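PDB 2WAW: MOBA relate protein from Mycobacterium sp., which is of unknown function but probably transfers a nucleotidyl group from a nucleoside triphosphate to an acceptor, as MobA-like proteins do. Local coordinates for residues A[49-54]-A[67-72]; A[123-128]-A[140-145]; A[131-136]-A[176-181]. All coordinates share one frame; numbering follows the deposited sequence.

How the interactions relate
All three contacts reach one mixed sheet of the MobA-like domain and show three ways its parts are joined: parallel strand pairing, an antiparallel hairpin, and a turn packed on a loop. Interaction 1 pairs the outermost parallel strand 70-73 with strand 48-53. Interaction 2 lies across the sheet, in the antiparallel hairpin of strands 126-131 and 134-142, its centre about 22 Å from that of interaction 1 and the nearest atoms about 9 Å apart. Interaction 3 holds the turn of the same hairpin against the loop before helix 185-197, its centre about 25 Å from that of interaction 1. Interactions 2 and 3 touch: Val128 CG2 packs 3.7 Å from Ile135 CG2. No ligand marks an active site here.

Interaction 1 (A[49-54]-A[67-72]); sequences LIVTLG and DGLDIV
Val51 and Leu69 meet through single methyls, Val51 CG2 lying 3.6 Å from Leu69 CD1, while the other Leu69 methyl, CD2, sits 3.7 Å from CD2 of Leu49. The two leucines run side by side and point the same way, and Leu69 thus divides its two branches between Leu49 and Val51. On the same face as Val51, Ile71 folds its CD1 back toward the neighbouring strand, chi2 being -52°, and brings it 4.0 Å from Val51 CB; Ile71 CG2 reaches Leu53 CD1.

Ile50, Thr52, Asp70 and Val72 project from the other face. Here the Ile50 and Val72 side chains cross obliquely, Ile50 CG2 lying 3.7 Å from Val72 CG2, and the Val72 side chain lies alongside that of Thr52. The polar ends turn elsewhere: Thr52 OG1 bonds to Ser84 OG and to the backbone N of Ala12, and Asp70 OD2 to Gln48 NE2.

Between these two layers of side chains, four backbone bonds alternate in direction. Asp70 N donates to Leu49 O at 3.0 Å, Val51 N to Asp70 O, Val72 N to Val51 O at 2.9 Å and Leu53 N to Val72 O, all close to straight. A water accepts from Leu49 N and donates to Gly68 O, joining strand 48-53 to the loop that leads into strand 70-73.

Farther out, Leu38 of helix 33-42 covers Val51 and Leu69, while Ala88 of helix 84-90 touches Ile50 and Thr52, and Trp91 touches Ile50, Asp70 and Val72. Strand 6-12 bonds to the remaining edge of strand 48-53. Strands 49-53 and 70-72 run parallel with a 25° twist, and helix 57-63 connects them: a beta-alpha-beta unit of the Rossmann-like sheet found in GT-A nucleotidyltransferases.

Interaction 2 (A[123-128]-A[140-145]); sequences GATIAV and WVSRGV
Trp140 lays the rim of its indole against the backbone of 124-127, with Ala124 O and Ala127 N at the ring edge and near its plane. CG stands anti to the backbone N (chi1 157°), beside the carbonyl carbon, and chi2 of -92° turns the ring. NE1 donates to Ala124 O at 3.2 Å. That oxygen lies almost in the indole plane, yet the N-H approaches from above the plane of the Ala124 carbonyl. Nearer the backbone, Trp140 CB rests 3.9 Å from Ala127 CB.

Thr125 O is gripped twice by a single residue. Ser142 N donates to it at 3.0 Å, nearly in line with the C=O, and Ser142 OG adds a second bond of 2.8 Å on a lone pair in the carbonyl plane. Chi1 of 64° sets OG between the backbone N and carbonyl carbon of Ser142, the rotation that lets both donors address one acceptor. The methyl Thr125 CG2 meets Val145 CG1 at 3.4 Å, tighter than usual for two carbons, and the two side chains cross at about a right angle.

Ala127 and Trp140 form the antiparallel hydrogen-bonded pair, with Trp140 N to Ala127 O at 2.8 Å and Ala127 N to Trp140 O returning the bond. Ile126 and Val141 follow as the non-hydrogen-bonded pair.

This is the open end of the hairpin of strands 126-131 and 134-142. Val145 takes the N-cap position of helix 146-150; Ile126 packs on Leu161 and Ile162 of helix 158-163, strand 169-173 pairs with 126-131, and Val141 bonds to Ile99 of strand 98-103.

Interaction 3 (A[131-136]-A[176-181]); sequences YANGIG and ADVPLD
Tyr131 turns one face of its ring to Val178 CA and the ring methylene CD of Pro179, which cover it in succession. Val178 CA stands 3.9 Å from the ring centroid and Pro179 CD 3.8 Å from it, two CH-pi contacts from the same side, each displaced toward the rim. The proline methylene lies over the phenolic end, 3.5 Å from Tyr131 CZ, whereas Val178 CA sits over the end nearer CB. Both side chains cross the tyrosine at about a right angle. The hydroxyl OH is tied to His137 O farther along the hairpin.

Asn133 approaches Asp177 at about a right angle as well, its amide plane 38° from the carboxylate. Chi1 of 61° sets its CG between the backbone N and the carbonyl carbon. Its OD1 accepts from Val178 N at 2.8 Å, in the amide plane and on a lone pair. The other end of the amide is used too: ND2 donates to a water that in turn donates to Val178 O, so one side chain reads both the N-H and the carbonyl of Val178. Alongside, Ala132 N donates almost straight to Ala176 O, also 2.8 Å.

Residues 131-134 form a type I beta turn whose own Gly134 N to Tyr131 O bond is weak, while Tyr131 N donates to Gly134 O at 2.8 Å. Val178 CG2 tucks in 3.5 Å from that same Gly134 O.

The contact thus joins the turn between strands 126-131 and 134-142 to the loop that leaves strand 169-173. The Ile135 side chain leaves away from this loop and touches Val128 and Arg171, while Pro179 also touches Ile109 and Leu180 packs on Leu191 of helix 185-197.

Interaction 1 (A[49-54]-A[67-72])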
loop_
_atom_site.group_PDB
_atom_site.type_symbol
_atom_site.label_atom_id
_atom_site.label_comp_id
_atom_site.label_asym_id
_atom_site.label_seq_id
_atom_site.Cartn_x
_atom_site.Cartn_y
_atom_site.Cartn_z
ATOM N N LEU A 49 5.877 0.194 -10.300
ATOM C CA LEU A 49 4.734 0.038 -9.444
ATOM C C LEU A 49 4.116 -1.344 -9.581
ATOM O O LEU A 49 3.680 -1.694 -10.596
ATOM C CB LEU A 49 3.697 1.117 -9.729
ATOM C CG LEU A 49 2.413 1.183 -8.916
ATOM C CD1 LEU A 49 2.714 1.303 -7.448
ATOM C CD2 LEU A 49 1.614 2.372 -9.370
ATOM N N ILE A 50 4.082 -2.060 -8.472
ATOM C CA ILE A 50 3.530 -3.399 -8.370
ATOM C C ILE A 50 2.202 -3.369 -7.610
ATOM O O ILE A 50 2.081 -2.706 -6.647
ATOM C CB ILE A 50 4.459 -4.320 -7.569
ATOM C CG1 ILE A 50 5.789 -4.530 -8.294
ATOM C CG2 ILE A 50 3.787 -5.632 -7.238
ATOM C CD1 ILE A 50 6.790 -5.184 -7.478
ATOM N N VAL A 51 1.226 -4.061 -8.131
ATOM C CA VAL A 51 -0.055 -4.200 -7.434
ATOM C C VAL A 51 -0.343 -5.676 -7.248
ATOM O O VAL A 51 -0.245 -6.466 -8.204
ATOM C CB VAL A 51 -1.211 -3.571 -8.237
ATOM C CG1 VAL A 51 -2.524 -3.533 -7.398
ATOM C CG2 VAL A 51 -0.820 -2.191 -8.750
ATOM N N THR A 52 -0.682 -6.061 -6.011
ATOM C CA THR A 52 -1.050 -7.460 -5.760
ATOM C C THR A 52 -2.559 -7.593 -5.719
ATOM O O THR A 52 -3.273 -6.702 -5.233
ATOM C CB THR A 52 -0.456 -8.021 -4.439
ATOM O OG1 THR A 52 -1.057 -7.335 -3.335
ATOM C CG2 THR A 52 1.075 -7.811 -4.372
ATOM N N LEU A 53 -3.034 -8.717 -6.240
ATOM C CA LEU A 53 -4.457 -9.002 -6.268
ATOM C C LEU A 53 -4.662 -10.443 -5.869
ATOM O O LEU A 53 -3.798 -11.293 -6.112
ATOM C CB LEU A 53 -5.017 -8.762 -7.672
ATOM C CG LEU A 53 -4.926 -7.347 -8.238
ATOM C CD1 LEU A 53 -5.405 -7.329 -9.675
ATOM C CD2 LEU A 53 -5.765 -6.456 -7.409
ATOM N N GLY A 54 -5.813 -10.724 -5.271
ATOM C CA GLY A 54 -6.106 -12.077 -4.816
ATOM C C GLY A 54 -7.234 -12.731 -5.597
ATOM O O GLY A 54 -7.285 -12.646 -6.831
ATOM N N ASP A 67 -2.785 -0.794 -16.743
ATOM C CA ASP A 67 -1.749 -0.728 -17.753
ATOM C C ASP A 67 -0.485 -0.093 -17.228
ATOM O O ASP A 67 -0.526 0.871 -16.550
ATOM C CB ASP A 67 -2.222 0.065 -18.976
ATOM N N GLY A 68 0.625 -0.696 -17.531
ATOM C CA GLY A 68 1.902 -0.198 -17.145
ATOM C C GLY A 68 2.350 -0.567 -15.765
ATOM O O GLY A 68 3.405 -0.213 -15.370
ATOM N N LEU A 69 1.513 -1.291 -15.046
ATOM C CA LEU A 69 1.817 -1.743 -13.718
ATOM C C LEU A 69 2.240 -3.206 -13.729
ATOM O O LEU A 69 1.853 -3.914 -14.590
ATOM C CB LEU A 69 0.595 -1.572 -12.826
ATOM C CG LEU A 69 -0.072 -0.215 -12.783
ATOM C CD1 LEU A 69 -1.118 -0.156 -11.760
ATOM C CD2 LEU A 69 0.845 0.899 -12.639
ATOM N N ASP A 70 3.031 -3.637 -12.759
ATOM C CA ASP A 70 3.345 -5.057 -12.598
ATOM C C ASP A 70 2.296 -5.677 -11.690
ATOM O O ASP A 70 2.199 -5.325 -10.509
ATOM C CB ASP A 70 4.743 -5.251 -12.013
ATOM C CG ASP A 70 5.824 -4.851 -12.985
ATOM O OD1 ASP A 70 5.727 -5.241 -14.177
ATOM O OD2 ASP A 70 6.761 -4.144 -12.574
ATOM N N ILE A 71 1.516 -6.585 -12.255
ATOM C CA ILE A 71 0.386 -7.217 -11.561
ATOM C C ILE A 71 0.797 -8.570 -11.008
ATOM O O ILE A 71 1.213 -9.456 -11.768
ATOM C CB ILE A 71 -0.829 -7.360 -12.516
ATOM C CG1 ILE A 71 -1.264 -5.986 -13.057
ATOM C CG2 ILE A 71 -1.979 -8.121 -11.861
ATOM C CD1 ILE A 71 -1.520 -4.904 -11.983
ATOM N N VAL A 72 0.659 -8.738 -9.693
ATOM C CA VAL A 72 1.122 -9.958 -9.026
ATOM C C VAL A 72 -0.132 -10.654 -8.468
ATOM O O VAL A 72 -0.824 -10.100 -7.628
ATOM C CB VAL A 72 2.154 -9.625 -7.937
ATOM C CG1 VAL A 72 2.496 -10.860 -7.118
ATOM C CG2 VAL A 72 3.435 -9.022 -8.583
HETATM O O HOH W 1 5.760 -0.549 -13.145
#

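Interaction 2 (A[123-128]-A[140-145])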
loop_
_atom_site.group_PDB
_atom_site.type_symbol
_atom_site.label_atom_id
_atom_site.label_comp_id
_atom_site.label_asym_id
_atom_site.label_seq_id
_atom_site.Cartn_x
_atom_site.Cartn_y
_atom_site.Cartn_z
ATOM N N GLY A 123 19.081 5.591 3.513
ATOM C CA GLY A 123 19.917 5.365 4.698
ATOM C C GLY A 123 19.226 5.015 6.016
ATOM O O GLY A 123 19.897 4.934 7.051
ATOM N N ALA A 124 17.902 4.815 5.992
ATOM C CA ALA A 124 17.189 4.174 7.114
ATOM C C ALA A 124 16.778 2.762 6.696
ATOM O O ALA A 124 16.460 2.517 5.527
ATOM C CB ALA A 124 15.973 4.975 7.538
ATOM N N THR A 125 16.793 1.833 7.644
ATOM C CA THR A 125 16.394 0.453 7.369
ATOM C C THR A 125 14.894 0.346 7.098
ATOM O O THR A 125 14.484 -0.274 6.117
ATOM C CB THR A 125 16.830 -0.508 8.507
ATOM O OG1 THR A 125 18.256 -0.465 8.642
ATOM C CG2 THR A 125 16.408 -1.932 8.210
ATOM N N ILE A 126 14.090 0.961 7.967
ATOM C CA ILE A 126 12.641 1.100 7.786
ATOM C C ILE A 126 12.275 2.552 8.061
ATOM O O ILE A 126 12.898 3.200 8.900
ATOM C CB ILE A 126 11.858 0.196 8.775
ATOM C CG1 ILE A 126 12.157 -1.285 8.497
ATOM C CG2 ILE A 126 10.359 0.489 8.729
ATOM C CD1 ILE A 126 11.657 -2.249 9.569
ATOM N N ALA A 127 11.301 3.080 7.333
ATOM C CA ALA A 127 10.727 4.373 7.743
ATOM C C ALA A 127 9.217 4.314 7.683
ATOM O O ALA A 127 8.645 3.518 6.926
ATOM C CB ALA A 127 11.256 5.477 6.877
ATOM N N VAL A 128 8.570 5.150 8.488
ATOM C CA VAL A 128 7.104 5.165 8.556
ATOM C C VAL A 128 6.602 6.597 8.591
ATOM O O VAL A 128 7.340 7.502 8.982
ATOM C CB VAL A 128 6.574 4.385 9.790
ATOM C CG1 VAL A 128 7.065 2.937 9.766
ATOM C CG2 VAL A 128 6.956 5.090 11.105
ATOM N N TRP A 140 8.346 2.684 4.312
ATOM C CA TRP A 140 9.538 2.408 3.520
ATOM C C TRP A 140 10.245 1.220 4.105
ATOM O O TRP A 140 10.432 1.153 5.310
ATOM C CB TRP A 140 10.457 3.633 3.528
ATOM C CG TRP A 140 11.906 3.363 3.229
ATOM C CD1 TRP A 140 12.899 3.108 4.131
ATOM C CD2 TRP A 140 12.530 3.366 1.934
ATOM N NE1 TRP A 140 14.102 2.947 3.479
ATOM C CE2 TRP A 140 13.901 3.093 2.129
ATOM C CE3 TRP A 140 12.056 3.559 0.624
ATOM C CZ2 TRP A 140 14.813 3.014 1.058
ATOM C CZ3 TRP A 140 12.955 3.491 -0.433
ATOM C CH2 TRP A 140 14.319 3.212 -0.212
ATOM N N VAL A 141 10.666 0.290 3.243
ATOM C CA VAL A 141 11.481 -0.854 3.656
ATOM C C VAL A 141 12.663 -0.978 2.705
ATOM O O VAL A 141 12.482 -1.143 1.486
ATOM C CB VAL A 141 10.676 -2.163 3.687
ATOM C CG1 VAL A 141 11.547 -3.321 4.234
ATOM C CG2 VAL A 141 9.431 -1.996 4.552
ATOM N N SER A 142 13.873 -0.944 3.277
ATOM C CA SER A 142 15.113 -0.958 2.532
ATOM C C SER A 142 15.382 -2.381 2.057
ATOM O O SER A 142 14.916 -3.337 2.672
ATOM C CB SER A 142 16.272 -0.478 3.426
ATOM O OG SER A 142 16.468 -1.380 4.503
ATOM N N ARG A 143 16.111 -2.496 0.955
ATOM C CA ARG A 143 16.451 -3.789 0.366
ATOM C C ARG A 143 17.092 -4.741 1.383
ATOM O O ARG A 143 16.847 -5.949 1.339
ATOM C CB ARG A 143 17.396 -3.582 -0.819
ATOM C CG ARG A 143 17.930 -4.901 -1.400
ATOM C CD ARG A 143 18.618 -4.687 -2.742
ATOM N NE ARG A 143 17.663 -4.259 -3.760
ATOM C CZ ARG A 143 16.862 -5.076 -4.443
ATOM N NH1 ARG A 143 16.889 -6.391 -4.240
ATOM N NH2 ARG A 143 16.023 -4.572 -5.336
ATOM N N GLY A 144 17.872 -4.188 2.310
ATOM C CA GLY A 144 18.576 -4.995 3.316
ATOM C C GLY A 144 17.690 -5.858 4.195
ATOM O O GLY A 144 18.142 -6.874 4.729
ATOM N N VAL A 145 16.423 -5.481 4.345
ATOM C CA VAL A 145 15.501 -6.286 5.153
ATOM C C VAL A 145 14.364 -6.945 4.347
ATOM O O VAL A 145 13.358 -7.410 4.909
ATOM C CB VAL A 145 14.980 -5.499 6.380
ATOM C CG1 VAL A 145 16.137 -5.231 7.344
ATOM C CG2 VAL A 145 14.347 -4.196 5.957
#

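Interaction 3 (A[131-136]-A[176-181])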
loop_
_atom_site.group_PDB
_atom_site.type_symbol
_atom_site.label_atom_id
_atom_site.label_comp_id
_atom_site.label_asym_id
_atom_site.label_seq_id
_atom_site.Cartn_x
_atom_site.Cartn_y
_atom_site.Cartn_z
ATOM N N TYR A 131 1.656 10.527 11.519
ATOM C CA TYR A 131 0.567 11.478 11.372
ATOM C C TYR A 131 0.230 12.089 12.730
ATOM O O TYR A 131 0.792 11.703 13.765
ATOM C CB TYR A 131 -0.633 10.735 10.804
ATOM C CG TYR A 131 -0.387 10.159 9.422
ATOM C CD1 TYR A 131 -0.620 10.936 8.287
ATOM C CD2 TYR A 131 0.054 8.860 9.256
ATOM C CE1 TYR A 131 -0.420 10.439 7.016
ATOM C CE2 TYR A 131 0.267 8.338 7.981
ATOM C CZ TYR A 131 0.025 9.139 6.862
ATOM O OH TYR A 131 0.206 8.684 5.583
ATOM N N ALA A 132 -0.682 13.058 12.727
ATOM C CA ALA A 132 -1.084 13.747 13.945
ATOM C C ALA A 132 -1.678 12.794 15.005
ATOM O O ALA A 132 -1.549 13.046 16.208
ATOM C CB ALA A 132 -2.065 14.839 13.597
ATOM N N ASN A 133 -2.310 11.706 14.555
ATOM C CA ASN A 133 -2.987 10.756 15.445
ATOM C C ASN A 133 -2.431 9.335 15.375
ATOM O O ASN A 133 -3.129 8.369 15.699
ATOM C CB ASN A 133 -4.498 10.742 15.168
ATOM C CG ASN A 133 -4.841 10.305 13.750
ATOM O OD1 ASN A 133 -4.030 10.420 12.828
ATOM N ND2 ASN A 133 -6.061 9.807 13.572
ATOM N N GLY A 134 -1.176 9.218 14.952
ATOM C CA GLY A 134 -0.465 7.944 14.980
ATOM C C GLY A 134 0.357 7.634 13.746
ATOM O O GLY A 134 0.340 8.388 12.775
ATOM N N ILE A 135 1.081 6.520 13.807
ATOM C CA ILE A 135 1.902 5.983 12.717
ATOM C C ILE A 135 1.012 5.285 11.696
ATOM O O ILE A 135 0.024 4.642 12.082
ATOM C CB ILE A 135 2.913 4.947 13.292
ATOM C CG1 ILE A 135 3.938 5.626 14.219
ATOM C CG2 ILE A 135 3.587 4.105 12.194
ATOM C CD1 ILE A 135 4.749 6.721 13.568
ATOM N N GLY A 136 1.363 5.367 10.422
ATOM C CA GLY A 136 0.618 4.615 9.422
ATOM C C GLY A 136 1.309 4.583 8.084
ATOM O O GLY A 136 2.381 5.174 7.895
ATOM N N ALA A 176 -1.154 15.660 8.768
ATOM C CA ALA A 176 -2.471 15.115 8.445
ATOM C C ALA A 176 -2.778 14.028 9.464
ATOM O O ALA A 176 -1.890 13.630 10.226
ATOM C CB ALA A 176 -2.456 14.526 7.023
ATOM N N ASP A 177 -4.019 13.538 9.477
ATOM C CA ASP A 177 -4.371 12.314 10.208
ATOM C C ASP A 177 -4.073 11.063 9.377
ATOM O O ASP A 177 -3.973 11.142 8.154
ATOM C CB ASP A 177 -5.850 12.312 10.598
ATOM C CG ASP A 177 -6.166 13.318 11.698
ATOM O OD1 ASP A 177 -5.228 13.784 12.381
ATOM O OD2 ASP A 177 -7.362 13.626 11.887
ATOM N N VAL A 178 -3.955 9.917 10.046
ATOM C CA VAL A 178 -3.777 8.617 9.361
ATOM C C VAL A 178 -4.863 8.477 8.283
ATOM O O VAL A 178 -6.042 8.762 8.552
ATOM C CB VAL A 178 -3.853 7.428 10.368
ATOM C CG1 VAL A 178 -3.791 6.054 9.670
ATOM C CG2 VAL A 178 -2.738 7.519 11.408
ATOM N N PRO A 179 -4.477 8.060 7.060
ATOM C CA PRO A 179 -5.458 7.898 5.977
ATOM C C PRO A 179 -6.483 6.845 6.354
ATOM O O PRO A 179 -6.148 5.877 7.047
ATOM C CB PRO A 179 -4.613 7.372 4.810
ATOM C CG PRO A 179 -3.373 6.791 5.452
ATOM C CD PRO A 179 -3.113 7.712 6.617
ATOM N N LEU A 180 -7.728 7.055 5.938
ATOM C CA LEU A 180 -8.763 6.068 6.164
ATOM C C LEU A 180 -8.469 4.851 5.311
ATOM O O LEU A 180 -7.914 4.981 4.216
ATOM C CB LEU A 180 -10.132 6.624 5.782
ATOM C CG LEU A 180 -10.672 7.817 6.588
ATOM C CD1 LEU A 180 -12.081 8.142 6.110
ATOM C CD2 LEU A 180 -10.667 7.524 8.080
ATOM N N ASP A 181 -8.821 3.682 5.838
ATOM C CA ASP A 181 -8.821 2.452 5.047
ATOM C C ASP A 181 -10.180 1.770 5.176
ATOM O O ASP A 181 -11.087 2.308 5.816
ATOM C CB ASP A 181 -7.657 1.523 5.421
ATOM C CG ASP A 181 -7.553 1.267 6.916
ATOM O OD1 ASP A 181 -8.597 1.247 7.612
ATOM O OD2 ASP A 181 -6.414 1.074 7.394
HETATM O O HOH W 2 -7.213 8.862 11.016
#